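Local coordinates for protein putative xanthine dehydrogenase YAGS fad-binding subunit (Escherichia coli, PDB 5G5G) that carries the molybdenum cofactor of a periplasmic aldehyde oxidase and probably oxidises aldehydes at that site, at residues W215-L220 with E229-I234; A301-S306 with N331-L336; V604-A609 with I667-V672. All blocks are in the same frame, centred on the assembly; numbering follows the deposited sequence.

Overall arrangement
From the N terminus the three contacts come in series; none nests in or crosses another. Contact 1 closes the shortest loop, from helix 213-224 to the edge strand 231-234 of a seven-stranded mixed sheet. Contact 2 closes a loop of intermediate length, pairing strands 299-310 and 331-340 of a five-stranded sheet; like contact 1 it falls in the first molybdopterin cofactor-binding region. The centres of contacts 1 and 2 are about 41 Å apart. Contact 3 closes the longest loop: strand 602-612 pairs with edge strand 669-674 of another five-stranded sheet, with helix 619-638 between them in sequence. Contacts 1 and 3 sit on opposite sides of the chain's centre.

Contact 1 of 3, residues W215-L220 with E229-I234; sequences WCRTDL and ENVRII
C216 starts the packing of helix 213-224 on the edge strand 231-234, its SG lying 3.8 Å from I233 CD1. The two elements belong to a beta-alpha-beta unit whose first strand is 203-208, and the short helix and strand segments run at 141° to each other. R217 comes next. Its CA and CB rest on CG1 of I233, with CB to CG1 at 3.7 Å. Its CG lies anti to the backbone N (chi1 -167°), and the extended chain runs along V231, passing V231 CG1 with CG at 3.9 Å. NE then reaches V231 O at 3.0 Å in a weak, bent hydrogen bond (129° at the hydrogen). NE also has a weak bond to V228 O, and NH2 lies against the CA of E229. An alanine here is likely to leave V231 O without this donor and to bare the flank of V231 that the arginine stem covers. One turn on from C216, the buried L220 points toward the same strand and also touches L204 on the first strand. Its CD2 branch meets I233 CD1 at 4.1 Å and is 4.5 Å from V231 CG1.

Contact 2 of 3, residues A301-S306 with N331-L336; sequences AISHES and NRHTGL
H333 and E305 are joined by a short side-chain hydrogen bond on one face of a parallel strand pair, although they are not register partners. NE2 of H333 gives its N-H to E305 OE2 at 2.6 Å, with 153° at the hydrogen. NE2 meets OE2 on the anti side but somewhat out of the carboxylate plane, and OE2 is also tilted from the ring plane; the two planes are 59° apart. H333 CG lies anti to the backbone N (chi1 160°), which helps carry the ring toward E305. S303 OG sits at the ring edge, 3.3 Å from H333 CD2. ND1 is hydrogen-bonded to N161 OD1; with acceptors at both nitrogens, one of them a carboxylate, the imidazole is probably protonated. Strands 299-310 and 331-340 are neighbours in a mixed five-stranded sheet, paired in parallel register from I302 with R332 to S306 with L336. H333 N bonds to I302 O at 2.8 Å and H333 O accepts H304 N at 2.9 Å. On the sheet's other face, R332 lies beside I302, whose CG2 sits over the centre of the guanidinium, 3.8 Å above its plane. Backbone oxygens of S323, Y327 and G329 hold the guanidinium nitrogens.

Contact 3 of 3, residues V604-A609 with I667-V672; sequences VRRMLA and IPKQEV
M607 packs beside P668 and Q670 where strand 602-612 takes on the parallel edge strand 669-674. Its CB lies 4.1 Å from K669 O. CG stands anti to the carbonyl carbon (chi1 -54°) and meets CG of P668 at 3.9 Å. SD passes the same proline and comes 3.9 Å from Q670 NE2. The turn about CG-SD (chi3 73°) swings CE away from P668. Helix 619-638 covers this face: M630 touches M607, M634 packs on V604 and P668, and T631 OG1 is bonded to Q670 NE2. The backbone of M607 bonds through N to K669 O and through O to E671 N. Before this pairing, R605 and R606 both face E592 in a classic beta bulge. There R605 O and K669 N stand 4.1 Å apart; a water joins them, giving to R605 O at 2.9 Å and accepting from K669 N at 2.8 Å. On the other face the stems of R606 and K669 run side by side, with R606 CD to K669 CE at 3.4 Å. The R606 guanidinium forms a salt bridge with E592, gives a hydrogen bond to F412 O and makes a cation-pi contact with the F412 ring, while K669 NZ makes a long salt bridge to E671 OE2 (3.7 Å). The two basic chains touch through carbon and send their charges apart, R606 to E592 and K669, more loosely, to E671, which probably limits their repulsion.

Contact 1 of 3, residues W215-L220 with E229-I234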
loop_
_atom_site.group_PDB
_atom_site.type_symbol
_atom_site.label_atom_id
_atom_site.label_comp_id
_atom_site.label_asym_id
_atom_site.label_seq_id
_atom_site.Cartn_x
_atom_site.Cartn_y
_atom_site.Cartn_z
ATOM N N TRP C 215 15.164 -11.612 16.559
ATOM C CA TRP C 215 15.364 -12.500 15.405
ATOM C C TRP C 215 16.318 -11.820 14.442
ATOM O O TRP C 215 17.186 -12.473 13.866
ATOM C CB TRP C 215 14.078 -12.734 14.634
ATOM C CG TRP C 215 13.068 -13.610 15.338
ATOM C CD1 TRP C 215 13.195 -14.246 16.543
ATOM C CD2 TRP C 215 11.800 -13.959 14.810
ATOM N NE1 TRP C 215 12.005 -14.944 16.824
ATOM C CE2 TRP C 215 11.164 -14.815 15.743
ATOM C CE3 TRP C 215 11.127 -13.622 13.633
ATOM C CZ2 TRP C 215 9.895 -15.366 15.503
ATOM C CZ3 TRP C 215 9.870 -14.173 13.398
ATOM C CH2 TRP C 215 9.252 -14.997 14.350
ATOM N N CYS C 216 16.119 -10.519 14.240
ATOM C CA CYS C 216 17.040 -9.740 13.337
ATOM C C CYS C 216 18.471 -9.872 13.793
ATOM O O CYS C 216 19.386 -10.170 13.006
ATOM C CB CYS C 216 16.617 -8.272 13.309
ATOM S SG CYS C 216 17.586 -7.208 12.195
ATOM N N ARG C 217 18.699 -9.633 15.073
ATOM C CA ARG C 217 20.039 -9.690 15.611
ATOM C C ARG C 217 20.701 -11.073 15.401
ATOM O O ARG C 217 21.853 -11.200 14.923
ATOM C CB ARG C 217 19.996 -9.353 17.082
ATOM C CG ARG C 217 21.340 -9.084 17.703
ATOM C CD ARG C 217 21.143 -8.980 19.182
ATOM N NE ARG C 217 22.376 -8.983 19.907
ATOM C CZ ARG C 217 22.490 -9.282 21.192
ATOM N NH1 ARG C 217 21.425 -9.650 21.899
ATOM N NH2 ARG C 217 23.689 -9.243 21.757
ATOM N N THR C 218 19.953 -12.120 15.737
ATOM C CA THR C 218 20.475 -13.470 15.621
ATOM C C THR C 218 20.751 -13.841 14.165
ATOM O O THR C 218 21.795 -14.415 13.860
ATOM C CB THR C 218 19.514 -14.479 16.229
ATOM O OG1 THR C 218 19.426 -14.194 17.618
ATOM C CG2 THR C 218 20.010 -15.888 16.030
ATOM N N ASP C 219 19.790 -13.531 13.304
ATOM C CA ASP C 219 19.857 -13.910 11.889
ATOM C C ASP C 219 20.932 -13.124 11.191
ATOM O O ASP C 219 21.630 -13.680 10.314
ATOM C CB ASP C 219 18.502 -13.768 11.203
ATOM C CG ASP C 219 17.479 -14.786 11.745
ATOM O OD1 ASP C 219 17.924 -15.722 12.439
ATOM O OD2 ASP C 219 16.259 -14.688 11.506
ATOM N N LEU C 220 21.065 -11.853 11.536
ATOM C CA LEU C 220 22.134 -11.031 10.867
ATOM C C LEU C 220 23.513 -11.553 11.290
ATOM O O LEU C 220 24.428 -11.713 10.466
ATOM C CB LEU C 220 22.010 -9.560 11.221
ATOM C CG LEU C 220 23.021 -8.632 10.549
ATOM C CD1 LEU C 220 23.053 -8.832 9.046
ATOM C CD2 LEU C 220 22.719 -7.189 10.889
ATOM N N GLU C 229 26.760 -11.255 20.115
ATOM C CA GLU C 229 27.034 -10.233 21.101
ATOM C C GLU C 229 27.642 -8.972 20.504
ATOM O O GLU C 229 27.622 -7.938 21.138
ATOM C CB GLU C 229 27.938 -10.742 22.284
ATOM C CG GLU C 229 28.848 -11.957 22.040
ATOM C CD GLU C 229 28.092 -13.302 21.896
ATOM O OE1 GLU C 229 27.296 -13.674 22.800
ATOM O OE2 GLU C 229 28.293 -14.021 20.885
ATOM N N ASN C 230 28.197 -9.076 19.306
ATOM C CA ASN C 230 28.831 -7.953 18.630
ATOM C C ASN C 230 27.875 -7.130 17.748
ATOM O O ASN C 230 28.314 -6.245 17.043
ATOM C CB ASN C 230 30.006 -8.484 17.822
ATOM C CG ASN C 230 31.181 -8.870 18.711
ATOM O OD1 ASN C 230 31.135 -8.679 19.907
ATOM N ND2 ASN C 230 32.247 -9.362 18.115
ATOM N N VAL C 231 26.577 -7.408 17.835
ATOM C CA VAL C 231 25.551 -6.781 16.963
ATOM C C VAL C 231 24.498 -6.109 17.830
ATOM O O VAL C 231 23.971 -6.725 18.780
ATOM C CB VAL C 231 24.850 -7.806 16.085
ATOM C CG1 VAL C 231 23.714 -7.144 15.260
ATOM C CG2 VAL C 231 25.869 -8.467 15.165
ATOM N N ARG C 232 24.168 -4.870 17.475
ATOM C CA ARG C 232 23.140 -4.118 18.119
ATOM C C ARG C 232 22.172 -3.718 16.994
ATOM O O ARG C 232 22.590 -3.202 15.969
ATOM C CB ARG C 232 23.635 -2.881 18.856
ATOM C CG ARG C 232 22.530 -2.058 19.530
ATOM C CD ARG C 232 23.085 -0.918 20.353
ATOM N NE ARG C 232 22.056 -0.035 20.908
ATOM C CZ ARG C 232 22.299 1.087 21.569
ATOM N NH1 ARG C 232 23.543 1.568 21.737
ATOM N NH2 ARG C 232 21.310 1.793 22.060
ATOM N N ILE C 233 20.882 -3.981 17.219
ATOM C CA ILE C 233 19.840 -3.640 16.263
ATOM C C ILE C 233 18.953 -2.538 16.871
ATOM O O ILE C 233 18.518 -2.652 18.045
ATOM C CB ILE C 233 18.977 -4.904 15.948
ATOM C CG1 ILE C 233 19.796 -6.084 15.402
ATOM C CG2 ILE C 233 17.825 -4.557 15.035
ATOM C CD1 ILE C 233 20.574 -5.791 14.135
ATOM N N ILE C 234 18.580 -1.548 16.046
ATOM C CA ILE C 234 17.797 -0.393 16.460
ATOM C C ILE C 234 16.672 -0.147 15.456
ATOM O O ILE C 234 16.933 -0.031 14.285
ATOM C CB ILE C 234 18.716 0.871 16.558
ATOM C CG1 ILE C 234 19.815 0.591 17.572
ATOM C CG2 ILE C 234 17.904 2.094 16.877
ATOM C CD1 ILE C 234 20.865 1.665 17.675
#

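Contact 2 of 3, residues A301-S306 with N331-L336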
loop_
_atom_site.group_PDB
_atom_site.type_symbol
_atom_site.label_atom_id
_atom_site.label_comp_id
_atom_site.label_asym_id
_atom_site.label_seq_id
_atom_site.Cartn_x
_atom_site.Cartn_y
_atom_site.Cartn_z
ATOM N N ALA C 301 -20.127 -32.896 7.399
ATOM C CA ALA C 301 -18.968 -33.298 6.624
ATOM C C ALA C 301 -18.256 -32.071 6.120
ATOM O O ALA C 301 -18.883 -31.213 5.504
ATOM C CB ALA C 301 -19.424 -34.188 5.469
ATOM N N ILE C 302 -16.962 -31.908 6.435
ATOM C CA ILE C 302 -16.214 -30.748 5.965
ATOM C C ILE C 302 -14.835 -31.201 5.520
ATOM O O ILE C 302 -14.113 -31.883 6.243
ATOM C CB ILE C 302 -16.135 -29.598 7.008
ATOM C CG1 ILE C 302 -15.333 -28.418 6.430
ATOM C CG2 ILE C 302 -15.550 -30.062 8.365
ATOM C CD1 ILE C 302 -15.604 -27.155 7.226
ATOM N N SER C 303 -14.504 -30.881 4.282
ATOM C CA SER C 303 -13.222 -31.185 3.681
ATOM C C SER C 303 -12.666 -29.878 3.106
ATOM O O SER C 303 -13.376 -29.118 2.390
ATOM C CB SER C 303 -13.336 -32.221 2.580
ATOM O OG SER C 303 -12.101 -32.374 1.828
ATOM N N HIS C 304 -11.407 -29.577 3.437
ATOM C CA HIS C 304 -10.769 -28.368 2.895
ATOM C C HIS C 304 -9.334 -28.751 2.523
ATOM O O HIS C 304 -8.553 -29.205 3.380
ATOM C CB HIS C 304 -10.795 -27.270 3.927
ATOM C CG HIS C 304 -10.402 -25.916 3.424
ATOM N ND1 HIS C 304 -10.581 -24.789 4.192
ATOM C CD2 HIS C 304 -9.839 -25.505 2.268
ATOM C CE1 HIS C 304 -10.161 -23.733 3.515
ATOM N NE2 HIS C 304 -9.684 -24.144 2.354
ATOM N N GLU C 305 -9.021 -28.649 1.239
ATOM C CA GLU C 305 -7.634 -28.859 0.779
ATOM C C GLU C 305 -7.162 -27.562 0.140
ATOM O O GLU C 305 -7.942 -26.871 -0.493
ATOM C CB GLU C 305 -7.534 -30.024 -0.179
ATOM C CG GLU C 305 -7.875 -31.344 0.471
ATOM C CD GLU C 305 -7.661 -32.545 -0.410
ATOM O OE1 GLU C 305 -7.692 -32.422 -1.646
ATOM O OE2 GLU C 305 -7.437 -33.641 0.156
ATOM N N SER C 306 -5.908 -27.219 0.357
ATOM C CA SER C 306 -5.318 -26.029 -0.234
ATOM C C SER C 306 -3.957 -26.298 -0.831
ATOM O O SER C 306 -3.126 -27.010 -0.233
ATOM C CB SER C 306 -5.203 -24.938 0.823
ATOM O OG SER C 306 -4.807 -23.709 0.218
ATOM N N ASN C 331 -17.311 -35.142 10.837
ATOM C CA ASN C 331 -16.561 -35.850 9.812
ATOM C C ASN C 331 -15.822 -34.844 8.997
ATOM O O ASN C 331 -16.430 -33.967 8.366
ATOM C CB ASN C 331 -17.520 -36.684 8.947
ATOM C CG ASN C 331 -18.361 -37.608 9.779
ATOM O OD1 ASN C 331 -17.897 -38.673 10.191
ATOM N ND2 ASN C 331 -19.579 -37.197 10.094
ATOM N N ARG C 332 -14.501 -34.903 9.107
ATOM C CA ARG C 332 -13.651 -33.802 8.665
ATOM C C ARG C 332 -12.369 -34.275 8.012
ATOM O O ARG C 332 -11.780 -35.293 8.391
ATOM C CB ARG C 332 -13.247 -32.918 9.881
ATOM C CG ARG C 332 -14.331 -32.775 10.947
ATOM C CD ARG C 332 -13.868 -31.919 12.124
ATOM N NE ARG C 332 -13.725 -30.501 11.820
ATOM C CZ ARG C 332 -14.622 -29.533 12.026
ATOM N NH1 ARG C 332 -15.779 -29.806 12.556
ATOM N NH2 ARG C 332 -14.317 -28.278 11.743
ATOM N N HIS C 333 -11.935 -33.523 7.026
ATOM C CA HIS C 333 -10.643 -33.757 6.404
ATOM C C HIS C 333 -10.013 -32.411 6.039
ATOM O O HIS C 333 -10.672 -31.527 5.442
ATOM C CB HIS C 333 -10.787 -34.697 5.209
ATOM C CG HIS C 333 -9.657 -34.621 4.239
ATOM N ND1 HIS C 333 -8.507 -35.353 4.390
ATOM C CD2 HIS C 333 -9.487 -33.881 3.117
ATOM C CE1 HIS C 333 -7.666 -35.078 3.405
ATOM N NE2 HIS C 333 -8.220 -34.159 2.633
ATOM N N THR C 334 -8.745 -32.228 6.412
ATOM C CA THR C 334 -8.026 -31.045 5.983
ATOM C C THR C 334 -6.662 -31.452 5.526
ATOM O O THR C 334 -6.088 -32.415 6.015
ATOM C CB THR C 334 -7.902 -29.962 7.089
ATOM O OG1 THR C 334 -7.557 -30.570 8.330
ATOM C CG2 THR C 334 -9.164 -29.255 7.336
ATOM N N GLY C 335 -6.138 -30.736 4.538
ATOM C CA GLY C 335 -4.843 -31.048 4.009
ATOM C C GLY C 335 -4.217 -29.934 3.235
ATOM O O GLY C 335 -4.906 -29.193 2.527
ATOM N N LEU C 336 -2.895 -29.817 3.363
ATOM C CA LEU C 336 -2.109 -28.882 2.563
ATOM C C LEU C 336 -1.345 -29.605 1.478
ATOM O O LEU C 336 -0.889 -30.749 1.661
ATOM C CB LEU C 336 -1.113 -28.067 3.429
ATOM C CG LEU C 336 -1.711 -27.153 4.485
ATOM C CD1 LEU C 336 -0.585 -26.518 5.309
ATOM C CD2 LEU C 336 -2.623 -26.113 3.838
#

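Contact 3 of 3, residues V604-A609 with I667-V672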
loop_
_atom_site.group_PDB
_atom_site.type_symbol
_atom_site.label_atom_id
_atom_site.label_comp_id
_atom_site.label_asym_id
_atom_site.label_seq_id
_atom_site.Cartn_x
_atom_site.Cartn_y
_atom_site.Cartn_z
ATOM N N VAL C 604 -17.552 -0.072 -1.976
ATOM C CA VAL C 604 -18.075 -0.420 -0.675
ATOM C C VAL C 604 -18.801 0.755 -0.060
ATOM O O VAL C 604 -18.273 1.861 -0.016
ATOM C CB VAL C 604 -16.978 -0.917 0.253
ATOM C CG1 VAL C 604 -17.549 -1.450 1.586
ATOM C CG2 VAL C 604 -16.190 -2.017 -0.452
ATOM N N ARG C 605 -19.992 0.499 0.475
ATOM C CA ARG C 605 -20.849 1.521 1.050
ATOM C C ARG C 605 -20.841 1.650 2.559
ATOM O O ARG C 605 -20.973 2.771 3.052
ATOM C CB ARG C 605 -22.274 1.329 0.592
ATOM C CG ARG C 605 -22.408 1.600 -0.907
ATOM C CD ARG C 605 -23.628 0.932 -1.508
ATOM N NE ARG C 605 -24.889 1.478 -0.987
ATOM C CZ ARG C 605 -25.630 2.427 -1.571
ATOM N NH1 ARG C 605 -25.271 2.968 -2.709
ATOM N NH2 ARG C 605 -26.773 2.793 -1.010
ATOM N N ARG C 606 -20.666 0.535 3.277
ATOM C CA ARG C 606 -20.681 0.507 4.717
ATOM C C ARG C 606 -20.015 -0.787 5.158
ATOM O O ARG C 606 -20.240 -1.839 4.535
ATOM C CB ARG C 606 -22.136 0.544 5.164
ATOM C CG ARG C 606 -22.352 0.730 6.630
ATOM C CD ARG C 606 -23.827 1.111 6.850
ATOM N NE ARG C 606 -24.832 0.307 6.119
ATOM C CZ ARG C 606 -25.691 -0.565 6.675
ATOM N NH1 ARG C 606 -25.683 -0.821 7.965
ATOM N NH2 ARG C 606 -26.587 -1.192 5.947
ATOM N N MET C 607 -19.182 -0.695 6.205
ATOM C CA MET C 607 -18.593 -1.886 6.833
ATOM C C MET C 607 -18.721 -1.831 8.337
ATOM O O MET C 607 -18.512 -0.774 8.926
ATOM C CB MET C 607 -17.114 -2.017 6.446
ATOM C CG MET C 607 -16.860 -2.007 4.961
ATOM S SD MET C 607 -15.073 -2.069 4.637
ATOM C CE MET C 607 -14.711 -3.747 5.063
ATOM N N LEU C 608 -19.070 -2.984 8.923
ATOM C CA LEU C 608 -19.109 -3.171 10.366
ATOM C C LEU C 608 -18.281 -4.399 10.714
ATOM O O LEU C 608 -18.428 -5.440 10.085
ATOM C CB LEU C 608 -20.523 -3.339 10.895
ATOM C CG LEU C 608 -20.668 -3.727 12.374
ATOM C CD1 LEU C 608 -20.160 -2.630 13.293
ATOM C CD2 LEU C 608 -22.119 -4.065 12.698
ATOM N N ALA C 609 -17.405 -4.284 11.692
ATOM C CA ALA C 609 -16.732 -5.444 12.307
ATOM C C ALA C 609 -17.103 -5.513 13.797
ATOM O O ALA C 609 -16.933 -4.530 14.526
ATOM C CB ALA C 609 -15.236 -5.329 12.178
ATOM N N ILE C 667 -13.012 4.456 0.582
ATOM C CA ILE C 667 -13.278 4.080 1.953
ATOM C C ILE C 667 -14.652 4.525 2.369
ATOM O O ILE C 667 -14.940 5.696 2.303
ATOM C CB ILE C 667 -12.249 4.683 2.945
ATOM C CG1 ILE C 667 -10.821 4.416 2.462
ATOM C CG2 ILE C 667 -12.481 4.088 4.359
ATOM C CD1 ILE C 667 -10.519 2.954 2.213
ATOM N N PRO C 668 -15.494 3.587 2.841
ATOM C CA PRO C 668 -16.835 3.859 3.312
ATOM C C PRO C 668 -16.797 4.176 4.787
ATOM O O PRO C 668 -15.712 4.235 5.432
ATOM C CB PRO C 668 -17.538 2.541 3.106
ATOM C CG PRO C 668 -16.501 1.557 3.421
ATOM C CD PRO C 668 -15.187 2.159 2.944
ATOM N N LYS C 669 -18.010 4.381 5.306
ATOM C CA LYS C 669 -18.206 4.369 6.733
ATOM C C LYS C 669 -17.693 3.023 7.247
ATOM O O LYS C 669 -18.080 1.985 6.715
ATOM C CB LYS C 669 -19.698 4.543 6.996
ATOM C CG LYS C 669 -20.196 4.412 8.415
ATOM C CD LYS C 669 -21.732 4.566 8.355
ATOM C CE LYS C 669 -22.473 3.436 9.007
ATOM N NZ LYS C 669 -22.300 3.649 10.463
ATOM N N GLN C 670 -16.821 3.064 8.251
ATOM C CA GLN C 670 -16.281 1.840 8.907
ATOM C C GLN C 670 -16.530 1.884 10.428
ATOM O O GLN C 670 -15.994 2.757 11.130
ATOM C CB GLN C 670 -14.811 1.685 8.630
ATOM C CG GLN C 670 -14.491 1.462 7.165
ATOM C CD GLN C 670 -12.979 1.473 6.885
ATOM O OE1 GLN C 670 -12.194 2.243 7.485
ATOM N NE2 GLN C 670 -12.579 0.644 5.960
ATOM N N GLU C 671 -17.337 0.952 10.920
ATOM C CA GLU C 671 -17.683 0.867 12.351
ATOM C C GLU C 671 -17.106 -0.397 12.962
ATOM O O GLU C 671 -17.008 -1.420 12.314
ATOM C CB GLU C 671 -19.178 0.898 12.564
ATOM C CG GLU C 671 -19.815 2.203 12.099
ATOM C CD GLU C 671 -19.400 3.405 12.959
ATOM O OE1 GLU C 671 -19.189 3.213 14.199
ATOM O OE2 GLU C 671 -19.256 4.534 12.375
ATOM N N VAL C 672 -16.664 -0.281 14.199
ATOM C CA VAL C 672 -16.085 -1.392 14.930
ATOM C C VAL C 672 -16.737 -1.472 16.317
ATOM O O VAL C 672 -16.875 -0.446 16.977
ATOM C CB VAL C 672 -14.570 -1.248 15.107
ATOM C CG1 VAL C 672 -14.005 -2.457 15.862
ATOM C CG2 VAL C 672 -13.821 -1.103 13.783
HETATM O O HOH W 1 -20.128 5.387 3.812
#